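PDB 4R38: blue-light-activated histidine kinase 2 from Erythrobacter litoralis HTCC2594, which senses blue light through a flavin-binding LOV domain, the part present here, and acts as an ATP-dependent histidine kinase involved in increased bacterial virulence on exposure to light. Local coordinates for residues A78-I81 against E86-E89. Numbering follows the deposited sequence.
Sequences AKAI and EVEE. With RBF (riboflavin), chain E.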
# COMPACT_ATOMS: atom_id res chain seq x y z
N ALA A 78 1.84 8.12 6.31
CA ALA A 78 0.70 9.03 6.40
C ALA A 78 1.09 10.45 6.04
O ALA A 78 0.33 11.16 5.38
CB ALA A 78 0.09 8.99 7.80
N LYS A 79 2.24 10.90 6.52
CA LYS A 79 2.69 12.27 6.24
C LYS A 79 2.88 12.49 4.74
O LYS A 79 2.45 13.51 4.17
CB LYS A 79 4.01 12.53 6.97
CG LYS A 79 4.43 13.99 6.99
CD LYS A 79 5.74 14.19 7.74
CE LYS A 79 6.20 15.64 7.69
NZ LYS A 79 5.18 16.58 8.25
N ALA A 80 3.50 11.52 4.07
CA ALA A 80 3.66 11.59 2.63
C ALA A 80 2.29 11.72 1.92
O ALA A 80 2.12 12.53 1.03
CB ALA A 80 4.41 10.38 2.13
N ILE A 81 1.32 10.92 2.36
CA ILE A 81 -0.03 10.99 1.77
C ILE A 81 -0.67 12.36 1.97
O ILE A 81 -1.22 12.92 1.02
CB ILE A 81 -0.93 9.87 2.30
CG1 ILE A 81 -0.49 8.53 1.71
CG2 ILE A 81 -2.40 10.14 1.96
CD1 ILE A 81 -1.03 7.32 2.44
N GLU A 86 6.22 11.61 -2.63
CA GLU A 86 6.71 10.26 -2.81
C GLU A 86 7.32 9.79 -1.49
O GLU A 86 7.86 10.60 -0.74
CB GLU A 86 7.81 10.21 -3.90
CG GLU A 86 7.40 10.66 -5.27
CD GLU A 86 8.56 10.54 -6.26
OE1 GLU A 86 9.72 10.42 -5.79
OE2 GLU A 86 8.32 10.55 -7.49
N VAL A 87 7.24 8.50 -1.22
CA VAL A 87 7.86 7.95 -0.04
C VAL A 87 8.25 6.49 -0.25
O VAL A 87 7.62 5.77 -1.02
CB VAL A 87 6.88 8.05 1.18
CG1 VAL A 87 5.67 7.16 0.96
CG2 VAL A 87 7.57 7.72 2.48
N GLU A 88 9.29 6.07 0.46
CA GLU A 88 9.76 4.71 0.44
C GLU A 88 10.01 4.28 1.90
O GLU A 88 10.65 5.01 2.64
CB GLU A 88 11.03 4.68 -0.43
CG GLU A 88 11.74 3.37 -0.54
CD GLU A 88 12.76 3.39 -1.69
OE1 GLU A 88 13.20 4.49 -2.09
OE2 GLU A 88 13.11 2.31 -2.19
N GLU A 89 9.46 3.13 2.30
CA GLU A 89 9.59 2.59 3.66
C GLU A 89 9.55 1.07 3.61
O GLU A 89 8.81 0.49 2.82
CB GLU A 89 8.43 3.04 4.57
CG GLU A 89 8.38 4.51 4.93
CD GLU A 89 9.51 4.92 5.87
OE1 GLU A 89 9.97 4.07 6.68
OE2 GLU A 89 9.93 6.09 5.78
N1 RBF E . 0.71 -0.02 3.99
C2 RBF E . 1.14 -1.28 4.24
O2 RBF E . 1.29 -1.65 5.39
N3 RBF E . 1.42 -2.12 3.20
C4 RBF E . 1.19 -1.78 1.91
O4 RBF E . 1.45 -2.57 0.98
C4A RBF E . 0.67 -0.49 1.62
N5 RBF E . 0.37 -0.08 0.35
C5A RBF E . -0.13 1.14 0.13
C6 RBF E . -0.43 1.60 -1.18
C7 RBF E . -0.97 2.87 -1.41
C7M RBF E . -1.25 3.25 -2.89
C8 RBF E . -1.19 3.72 -0.33
C8M RBF E . -1.75 5.14 -0.46
C9 RBF E . -0.89 3.31 0.93
C9A RBF E . -0.35 2.02 1.21
N10 RBF E . -0.10 1.63 2.52
C10 RBF E . 0.43 0.36 2.74
C1' RBF E . -0.23 2.52 3.67
C2' RBF E . -1.55 2.49 4.42
O2' RBF E . -2.57 2.35 3.51
C3' RBF E . -1.71 3.79 5.21
O3' RBF E . -1.80 4.87 4.32
C4' RBF E . -0.52 4.04 6.14
O4' RBF E . -0.39 3.00 7.07
C5' RBF E . -0.69 5.36 6.88
O5' RBF E . -1.89 5.36 7.63
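Ala-80 and Val-87 meet across the turn that joins helix 71-82 to strand 87-94, an edge strand of the antiparallel PAS sheet. The touch is purely apolar. The methyl of Ala-80 abuts the branch point of the valine, with Ala-80 CB 3.5 Å from Val-87 CB. A chi1 of 66° sets CG1 of Val-87 between its backbone N and carbonyl carbon, and this turns CG1 alongside the alanine methyl, 3.7 Å from Ala-80 CB. CG2 of Val-87 stays further off. Leu-77 and Met-107 also pack on Val-87, extending the apolar patch along the helix and into the neighbouring strand.

Polar links lie beside this patch. Val-87 and Glu-89 are tied by backbone hydrogen bonds to Met-107 and Leu-105, and the carboxylate of Glu-89 turns back to a salt bridge from its OE2 to NE of Arg-76, a second tie between strand and helix.

Ala-78 and Ile-81 line the riboflavin pocket on another face of the helix. Ile-81 CD1 stands 3.2 Å from the ribityl O3' of riboflavin and also nears its ring methyl C8M, whereas Ala-78 CB packs 3.8 Å from riboflavin C5'. Helix 71-82 therefore meets the strand through the Ala-80 methyl and the flavin through Ile-81 and Ala-78: close van der Waals fit joins helix to strand here, and the Glu-89 to Arg-76 salt bridge adds a polar link beside it.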